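Local coordinates for glycoside hydrolase family protein (Novosphingobium sp. PP1Y, PDB 6Q2F), which is an alpha-L-rhamnosidase, a glycoside hydrolase that probably removes terminal alpha-L-rhamnose from its substrates and carries a bound sodium ion, at residues F1035-K1040 with R1045-D1050. Sequence-based numbering, arbitrary orientation.
Sequences FRVTGK and RSLWLD
Val-1037 and Leu-1047 face each other across the two layers of a beta sandwich, where the link between strands crosses from one sheet to the other. Deeper in the interior, Phe-1035 and Leu-1049 both touch Leu-1090 and Leu-1138. At the last residue of strand 1028-1037, Leu-1047 extends CD2 toward the flank of the Val-1037 CG2 methyl, 4.4 Å away, a loose apolar touch. Further along, Gly-1039 meets the guanidinium of Arg-1045: its CA lies at the edge of that group, 3.8 Å from NH2. Lys-1040 approaches through its carbonyl O, while its amine heads elsewhere. This O stands 2.9 Å above the guanidinium plane, off-centre over the group, and although it is 3.1 Å from Arg-1045 NH2, the angle is too poor for a hydrogen bond. The Arg-1045 chain leaves with CG opposite the backbone N (chi1 -165°), then turns at chi3 (83°); NE forms a salt bridge with Glu-1140. The whole residue is poorly ordered, making its guanidinium contacts less certain. Strand 1028-1037 pairs with 1086-1095 in one sheet, and 1047-1055 runs between 1131-1140 and 1076-1078 in the other, within a region resembling galactose-binding domains.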
loop_
_atom_site.group_PDB
_atom_site.type_symbol
_atom_site.label_atom_id
_atom_site.label_comp_id
_atom_site.label_asym_id
_atom_site.label_seq_id
_atom_site.Cartn_x
_atom_site.Cartn_y
_atom_site.Cartn_z
ATOM N N PHE A 1035 -33.623 -29.386 26.167
ATOM C CA PHE A 1035 -33.541 -28.567 27.365
ATOM C C PHE A 1035 -34.913 -27.975 27.661
ATOM O O PHE A 1035 -35.714 -27.745 26.753
ATOM C CB PHE A 1035 -32.471 -27.471 27.223
ATOM C CG PHE A 1035 -32.804 -26.381 26.241
ATOM C CD1 PHE A 1035 -32.615 -26.565 24.884
ATOM C CD2 PHE A 1035 -33.250 -25.149 26.687
ATOM C CE1 PHE A 1035 -32.890 -25.544 23.977
ATOM C CE2 PHE A 1035 -33.520 -24.112 25.786
ATOM C CZ PHE A 1035 -33.348 -24.319 24.430
ATOM N N ARG A 1036 -35.177 -27.750 28.946
ATOM C CA ARG A 1036 -36.476 -27.292 29.416
ATOM C C ARG A 1036 -36.472 -25.784 29.634
ATOM O O ARG A 1036 -35.486 -25.211 30.110
ATOM C CB ARG A 1036 -36.902 -28.008 30.714
ATOM C CG ARG A 1036 -38.010 -27.277 31.502
ATOM C CD ARG A 1036 -38.955 -28.197 32.333
ATOM N NE ARG A 1036 -38.776 -28.092 33.778
ATOM C CZ ARG A 1036 -39.686 -27.652 34.649
ATOM N NH1 ARG A 1036 -40.888 -27.243 34.269
ATOM N NH2 ARG A 1036 -39.391 -27.635 35.929
ATOM N N VAL A 1037 -37.587 -25.150 29.282
ATOM C CA VAL A 1037 -37.792 -23.718 29.452
ATOM C C VAL A 1037 -39.077 -23.537 30.249
ATOM O O VAL A 1037 -40.108 -24.132 29.914
ATOM C CB VAL A 1037 -37.872 -22.999 28.091
ATOM C CG1 VAL A 1037 -38.293 -21.553 28.255
ATOM C CG2 VAL A 1037 -36.547 -23.099 27.358
ATOM N N THR A 1038 -39.008 -22.754 31.320
ATOM C CA THR A 1038 -40.196 -22.474 32.118
ATOM C C THR A 1038 -40.445 -20.977 32.202
ATOM O O THR A 1038 -40.505 -20.419 33.298
ATOM C CB THR A 1038 -40.054 -23.015 33.539
ATOM O OG1 THR A 1038 -39.200 -22.126 34.270
ATOM C CG2 THR A 1038 -39.435 -24.395 33.535
ATOM N N GLY A 1039 -40.572 -20.315 31.063
ATOM C CA GLY A 1039 -40.820 -18.886 31.058
ATOM C C GLY A 1039 -41.447 -18.494 29.742
ATOM O O GLY A 1039 -41.475 -19.269 28.783
ATOM N N LYS A 1040 -41.982 -17.276 29.725
ATOM C CA LYS A 1040 -42.421 -16.633 28.495
ATOM C C LYS A 1040 -41.388 -15.571 28.153
ATOM O O LYS A 1040 -40.916 -14.848 29.038
ATOM C CB LYS A 1040 -43.830 -16.033 28.641
ATOM C CG LYS A 1040 -43.903 -14.621 29.243
ATOM C CD LYS A 1040 -45.142 -14.397 30.130
ATOM C CE LYS A 1040 -46.436 -14.305 29.317
ATOM N NZ LYS A 1040 -46.437 -13.165 28.339
ATOM N N ARG A 1045 -38.899 -9.630 28.248
ATOM C CA ARG A 1045 -37.853 -10.406 28.895
ATOM C C ARG A 1045 -37.217 -11.307 27.848
ATOM O O ARG A 1045 -37.918 -12.064 27.171
ATOM C CB ARG A 1045 -38.404 -11.232 30.070
ATOM C CG ARG A 1045 -37.318 -11.781 31.000
ATOM C CD ARG A 1045 -37.882 -12.298 32.319
ATOM N NE ARG A 1045 -38.398 -13.659 32.208
ATOM C CZ ARG A 1045 -39.688 -13.969 32.101
ATOM N NH1 ARG A 1045 -40.605 -13.007 32.098
ATOM N NH2 ARG A 1045 -40.059 -15.241 32.008
ATOM N N SER A 1046 -35.904 -11.209 27.696
ATOM C CA SER A 1046 -35.194 -12.000 26.704
ATOM C C SER A 1046 -34.463 -13.155 27.375
ATOM O O SER A 1046 -34.179 -13.133 28.575
ATOM C CB SER A 1046 -34.208 -11.134 25.911
ATOM O OG SER A 1046 -33.294 -10.494 26.782
ATOM N N LEU A 1047 -34.173 -14.172 26.571
ATOM C CA LEU A 1047 -33.456 -15.361 27.014
ATOM C C LEU A 1047 -32.270 -15.535 26.082
ATOM O O LEU A 1047 -32.454 -15.670 24.867
ATOM C CB LEU A 1047 -34.357 -16.602 26.983
ATOM C CG LEU A 1047 -33.763 -17.963 27.370
ATOM C CD1 LEU A 1047 -33.230 -17.920 28.793
ATOM C CD2 LEU A 1047 -34.811 -19.070 27.248
ATOM N N TRP A 1048 -31.064 -15.517 26.640
ATOM C CA TRP A 1048 -29.844 -15.664 25.857
ATOM C C TRP A 1048 -29.243 -17.042 26.087
ATOM O O TRP A 1048 -29.305 -17.589 27.198
ATOM C CB TRP A 1048 -28.822 -14.585 26.212
ATOM C CG TRP A 1048 -29.299 -13.195 25.879
ATOM C CD1 TRP A 1048 -30.085 -12.390 26.659
ATOM C CD2 TRP A 1048 -29.036 -12.456 24.675
ATOM N NE1 TRP A 1048 -30.320 -11.198 26.016
ATOM C CE2 TRP A 1048 -29.688 -11.212 24.799
ATOM C CE3 TRP A 1048 -28.314 -12.725 23.508
ATOM C CZ2 TRP A 1048 -29.643 -10.236 23.798
ATOM C CZ3 TRP A 1048 -28.262 -11.745 22.506
ATOM C CH2 TRP A 1048 -28.926 -10.520 22.663
ATOM N N LEU A 1049 -28.698 -17.609 25.016
ATOM C CA LEU A 1049 -27.898 -18.823 25.070
ATOM C C LEU A 1049 -26.434 -18.416 24.969
ATOM O O LEU A 1049 -26.006 -17.873 23.943
ATOM C CB LEU A 1049 -28.265 -19.772 23.932
ATOM C CG LEU A 1049 -27.498 -21.093 23.878
ATOM C CD1 LEU A 1049 -28.010 -22.031 24.955
ATOM C CD2 LEU A 1049 -27.655 -21.738 22.515
ATOM N N ASP A 1050 -25.670 -18.657 26.029
ATOM C CA ASP A 1050 -24.245 -18.363 26.021
ATOM C C ASP A 1050 -23.494 -19.676 25.877
ATOM O O ASP A 1050 -23.664 -20.577 26.697
ATOM C CB ASP A 1050 -23.818 -17.634 27.294
ATOM C CG ASP A 1050 -22.429 -17.060 27.180
ATOM O OD1 ASP A 1050 -21.481 -17.848 26.974
ATOM O OD2 ASP A 1050 -22.278 -15.827 27.274
#